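Local coordinates for 5,10-methylenetetrahydromethanopterin reductase (Methanopyrus kandleri, PDB 1EZW), which catalyses the reversible, coenzyme F420-dependent reduction of methylene-tetrahydromethanopterin to methyl-tetrahydromethanopterin in methanogenesis from carbon dioxide, at residues V54-K58 against I59-P63; S165-S169 against D170-Y174. All coordinates share one frame; numbering follows the deposited sequence. Where two conformers were deposited one is given.

Contact 1: V54-K58 against I59-P63. With MG (magnesium ion), chain B.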
loop_
_atom_site.group_PDB
_atom_site.type_symbol
_atom_site.label_atom_id
_atom_site.label_comp_id
_atom_site.label_asym_id
_atom_site.label_seq_id
_atom_site.Cartn_x
_atom_site.Cartn_y
_atom_site.Cartn_z
ATOM N N VAL A 54 1.322 1.033 -5.860
ATOM C CA VAL A 54 0.359 0.760 -4.795
ATOM C C VAL A 54 -0.660 1.913 -4.605
ATOM O O VAL A 54 -1.843 1.674 -4.281
ATOM C CB VAL A 54 1.204 0.503 -3.499
ATOM C CG1 VAL A 54 0.420 0.668 -2.240
ATOM C CG2 VAL A 54 1.781 -0.921 -3.610
ATOM N N ILE A 55 -0.184 3.130 -4.861
ATOM C CA ILE A 55 -0.944 4.368 -4.688
ATOM C C ILE A 55 -1.652 4.899 -5.931
ATOM O O ILE A 55 -2.252 5.963 -5.912
ATOM C CB ILE A 55 0.034 5.459 -4.166
ATOM C CG1 ILE A 55 0.654 4.990 -2.847
ATOM C CG2 ILE A 55 -0.668 6.769 -3.988
ATOM C CD1 ILE A 55 -0.339 4.732 -1.772
ATOM N N THR A 56 -1.577 4.147 -7.022
ATOM C CA THR A 56 -2.177 4.571 -8.293
ATOM C C THR A 56 -2.862 3.385 -8.926
ATOM O O THR A 56 -2.651 2.273 -8.474
ATOM C CB THR A 56 -1.118 5.104 -9.305
ATOM O OG1 THR A 56 -0.120 4.094 -9.539
ATOM C CG2 THR A 56 -0.409 6.351 -8.777
ATOM N N SER A 57 -3.656 3.618 -9.961
ATOM C CA SER A 57 -4.364 2.537 -10.653
ATOM C C SER A 57 -4.418 2.542 -12.161
ATOM O O SER A 57 -4.848 1.558 -12.767
ATOM C CB SER A 57 -5.801 2.444 -10.134
ATOM O OG SER A 57 -5.723 1.888 -8.808
ATOM N N LYS A 58 -4.066 3.658 -12.777
ATOM C CA LYS A 58 -4.200 3.779 -14.242
ATOM C C LYS A 58 -2.948 4.228 -14.966
ATOM O O LYS A 58 -2.673 3.813 -16.114
ATOM C CB LYS A 58 -5.289 4.839 -14.558
ATOM C CG LYS A 58 -6.652 4.672 -13.888
ATOM C CD LYS A 58 -7.544 5.928 -14.247
ATOM C CE LYS A 58 -8.970 5.857 -13.669
ATOM N NZ LYS A 58 -9.847 7.060 -13.907
ATOM N N ILE A 59 -2.181 5.108 -14.331
ATOM C CA ILE A 59 -1.022 5.646 -15.025
ATOM C C ILE A 59 0.042 4.568 -15.281
ATOM O O ILE A 59 0.247 3.681 -14.445
ATOM C CB ILE A 59 -0.449 6.846 -14.224
ATOM C CG1 ILE A 59 0.497 7.665 -15.089
ATOM C CG2 ILE A 59 0.244 6.350 -12.959
ATOM C CD1 ILE A 59 0.833 9.034 -14.399
ATOM N N LYS A 60 0.686 4.633 -16.449
ATOM C CA LYS A 60 1.770 3.679 -16.740
ATOM C C LYS A 60 2.994 4.156 -15.978
ATOM O O LYS A 60 3.218 5.364 -15.791
ATOM C CB LYS A 60 1.981 3.566 -18.242
ATOM C CG LYS A 60 0.729 2.940 -18.879
ATOM C CD LYS A 60 0.794 2.835 -20.423
ATOM C CE LYS A 60 0.038 3.945 -21.097
ATOM N NZ LYS A 60 -0.206 3.554 -22.544
ATOM N N LEU A 61 3.768 3.169 -15.500
ATOM C CA LEU A 61 4.924 3.346 -14.586
ATOM C C LEU A 61 6.210 2.670 -15.033
ATOM O O LEU A 61 6.170 1.500 -15.379
ATOM C CB LEU A 61 4.600 2.678 -13.199
ATOM C CG LEU A 61 4.124 3.202 -11.836
ATOM C CD1 LEU A 61 3.667 4.638 -11.907
ATOM C CD2 LEU A 61 2.997 2.284 -11.311
ATOM N N GLY A 62 7.336 3.369 -15.033
ATOM C CA GLY A 62 8.562 2.624 -15.306
ATOM C C GLY A 62 9.774 3.474 -15.176
ATOM O O GLY A 62 9.715 4.723 -15.016
ATOM N N PRO A 63 10.942 2.819 -15.267
ATOM C CA PRO A 63 12.190 3.543 -15.167
ATOM C C PRO A 63 12.383 4.421 -16.402
ATOM O O PRO A 63 12.170 3.953 -17.515
ATOM C CB PRO A 63 13.226 2.416 -15.049
ATOM C CG PRO A 63 12.617 1.294 -15.824
ATOM C CD PRO A 63 11.151 1.363 -15.430
HETATM MG MG MG B . -3.693 0.384 -7.767
HETATM O O HOH W 1 -3.928 1.580 -5.696
HETATM O O HOH W 2 -1.986 -0.965 -6.745
#
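Thr56 and Ile59 meet across a tight bend that shows how a TIM barrel passes from a helix into its next parallel strand, here from helix 45-54 into strand 60-63. CG2 of Ile59 lies 4.1 Å from CB of Thr56, and the two side chains pass each other at a slant. The Ile59 rotamer splits its branches: CG1 stands anti to the backbone N (chi1 -164°) and leads away from the bend, leaving CG2 to face the threonine. Two residues further on, in the conformer given, CD2 of Leu61 comes 4.0 Å from Thr56 OG1, a contact left doubtful by the second conformer. The polar side of the threonine is taken up as well, since OG1 is hydrogen-bonded to Ala52 O and Arg90 NH2, and the same arginine nitrogen bonds Ile59 O. Lys58 lies at the turn with its extended chain directed outward, while its N-H, with those of Ser57 and Ile59, converges on Glu27 OE2. The bend also carries a magnesium ion at a subunit interface, bound by Thr56 O at 2.3 Å and by Thr56 O of the second subunit. Ser57 OG approaches the ion at 2.7 Å. One of the water ligands of the magnesium, 2.4 Å from the metal, donates a 2.5 Å hydrogen bond to Val54 O.

Contact 2: S165-S169 against D170-Y174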
loop_
_atom_site.group_PDB
_atom_site.type_symbol
_atom_site.label_atom_id
_atom_site.label_comp_id
_atom_site.label_asym_id
_atom_site.label_seq_id
_atom_site.Cartn_x
_atom_site.Cartn_y
_atom_site.Cartn_z
ATOM N N SER A 165 4.845 -11.587 -15.781
ATOM C CA SER A 165 4.290 -10.241 -15.818
ATOM C C SER A 165 2.819 -10.385 -16.212
ATOM O O SER A 165 2.317 -11.501 -16.318
ATOM C CB SER A 165 5.001 -9.407 -16.895
ATOM O OG SER A 165 4.787 -9.994 -18.188
ATOM N N ILE A 166 2.136 -9.276 -16.451
ATOM C CA ILE A 166 0.744 -9.354 -16.897
ATOM C C ILE A 166 0.670 -9.017 -18.383
ATOM O O ILE A 166 0.004 -9.724 -19.151
ATOM C CB ILE A 166 -0.115 -8.433 -16.025
ATOM C CG1 ILE A 166 -0.278 -9.127 -14.674
ATOM C CG2 ILE A 166 -1.510 -8.119 -16.686
ATOM C CD1 ILE A 166 -0.840 -8.276 -13.640
ATOM N N GLN A 167 1.389 -7.985 -18.814
ATOM C CA GLN A 167 1.355 -7.620 -20.241
ATOM C C GLN A 167 2.280 -8.484 -21.087
ATOM O O GLN A 167 2.184 -8.439 -22.321
ATOM C CB GLN A 167 1.830 -6.193 -20.468
ATOM C CG GLN A 167 1.063 -5.142 -19.744
ATOM C CD GLN A 167 1.626 -3.772 -20.075
ATOM O OE1 GLN A 167 1.310 -3.196 -21.126
ATOM N NE2 GLN A 167 2.506 -3.257 -19.210
ATOM N N GLY A 168 3.186 -9.241 -20.460
ATOM C CA GLY A 168 4.134 -10.024 -21.262
ATOM C C GLY A 168 4.905 -9.135 -22.253
ATOM O O GLY A 168 5.372 -8.048 -21.902
ATOM N N SER A 169 5.076 -9.586 -23.495
ATOM C CA SER A 169 5.807 -8.762 -24.441
ATOM C C SER A 169 5.080 -7.493 -24.903
ATOM O O SER A 169 5.641 -6.722 -25.682
ATOM C CB SER A 169 6.256 -9.602 -25.646
ATOM O OG SER A 169 5.136 -10.152 -26.285
ATOM N N ASP A 170 3.855 -7.261 -24.425
ATOM C CA ASP A 170 3.122 -6.028 -24.761
ATOM C C ASP A 170 3.689 -4.842 -23.953
ATOM O O ASP A 170 3.310 -3.686 -24.194
ATOM C CB ASP A 170 1.624 -6.151 -24.476
ATOM C CG ASP A 170 0.897 -6.969 -25.523
ATOM O OD1 ASP A 170 -0.302 -7.257 -25.321
ATOM O OD2 ASP A 170 1.527 -7.305 -26.547
ATOM N N ILE A 171 4.565 -5.112 -22.969
ATOM C CA ILE A 171 5.172 -3.987 -22.235
ATOM C C ILE A 171 5.936 -3.133 -23.233
ATOM O O ILE A 171 6.744 -3.648 -24.010
ATOM C CB ILE A 171 6.172 -4.492 -21.143
ATOM C CG1 ILE A 171 5.378 -5.251 -20.088
ATOM C CG2 ILE A 171 6.917 -3.301 -20.506
ATOM C CD1 ILE A 171 6.259 -5.778 -18.908
ATOM N N PRO A 172 5.671 -1.822 -23.261
ATOM C CA PRO A 172 6.368 -0.937 -24.207
ATOM C C PRO A 172 7.827 -0.732 -23.900
ATOM O O PRO A 172 8.217 -0.585 -22.749
ATOM C CB PRO A 172 5.615 0.387 -24.106
ATOM C CG PRO A 172 4.317 0.067 -23.426
ATOM C CD PRO A 172 4.683 -1.081 -22.461
ATOM N N PHE A 173 8.640 -0.694 -24.958
ATOM C CA PHE A 173 10.054 -0.479 -24.818
ATOM C C PHE A 173 10.412 0.887 -25.370
ATOM O O PHE A 173 10.315 1.118 -26.575
ATOM C CB PHE A 173 10.841 -1.544 -25.617
ATOM C CG PHE A 173 12.329 -1.466 -25.433
ATOM C CD1 PHE A 173 12.940 -1.893 -24.235
ATOM C CD2 PHE A 173 13.142 -0.980 -26.461
ATOM C CE1 PHE A 173 14.322 -1.843 -24.066
ATOM C CE2 PHE A 173 14.534 -0.924 -26.294
ATOM C CZ PHE A 173 15.134 -1.350 -25.112
ATOM N N TYR A 174 10.799 1.807 -24.500
ATOM C CA TYR A 174 11.210 3.137 -24.951
ATOM C C TYR A 174 12.716 3.274 -24.825
ATOM O O TYR A 174 13.310 2.844 -23.844
ATOM C CB TYR A 174 10.564 4.232 -24.057
ATOM C CG TYR A 174 9.117 4.514 -24.350
ATOM C CD1 TYR A 174 8.125 3.548 -24.156
ATOM C CD2 TYR A 174 8.729 5.767 -24.833
ATOM C CE1 TYR A 174 6.786 3.814 -24.431
ATOM C CE2 TYR A 174 7.384 6.057 -25.125
ATOM C CZ TYR A 174 6.413 5.070 -24.921
ATOM O OH TYR A 174 5.085 5.238 -25.189
HETATM O O HOH W 3 3.731 -8.242 -27.660
#
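Ser165 touches Ile171 at the start of a compact double turn, its CB 4.3 Å from the CD1 methyl, and its OG accepts a weak hydrogen bond of 2.9 Å from Gly168 N. The turn delivers the chain into strand 173-176 of the barrel. At Ile166 and Gln167 the two backbone N-H groups share Asp84 OD1, which ties the loop to helix 73-86. Gln167 is central to the side-chain contact. With CG anti to the carbonyl carbon (chi1 -58°) and the chain extended beyond it, the side chain crosses Ile171 at about a right angle, bringing NE2 to 3.6 Å from Ile171 CG1. The amide nitrogen also donates to Ala91 O, so the group is held from its polar end while its flank packs on the isoleucine. With a leucine in its place, Ala91 O would probably be left without this donor. Gln167 O accepts from Asp170 N at 2.9 Å, closing a type II' beta turn in which Gly168 takes the positive phi of the second position. Gly168 O then receives Ile171 N in a nearly straight bond (3.2 Å, 171°), completing a second, overlapping turn; Ile171 CG1 rests 3.3 Å from the same oxygen. The CB of Ser169 points away from residues 170-174, and a water donates both to its OG, at 2.7 Å, and to Asp170 OD2, at 2.6 Å. The serine hydroxyl is further bonded to Glu143 OE2. The water and the hydroxyl thus link Asp170 OD2 to Glu143 OE2, so that the two carboxylates probably meet through donors rather than directly, while the two backbone bonds close the overlapping turns.

Both contacts are local bends that feed strands of the same parallel barrel sheet, yet they solve the task differently. Contact 1 is largely buried and is held by Glu27 and Arg90 of its own chain, and by a magnesium ion shared with the second subunit. Contact 2 lies at the surface and has backbone hydrogen bonds between its own segments, which contact 1 lacks, besides its outside partners and a bridging water. They draw on adjacent parts of the chain leading into strand 93-95: Arg90 serves residues 54-63, and Ala91 serves residues 165-174. Their centres are about 14 Å apart and their nearest atoms about 5 Å, without touching.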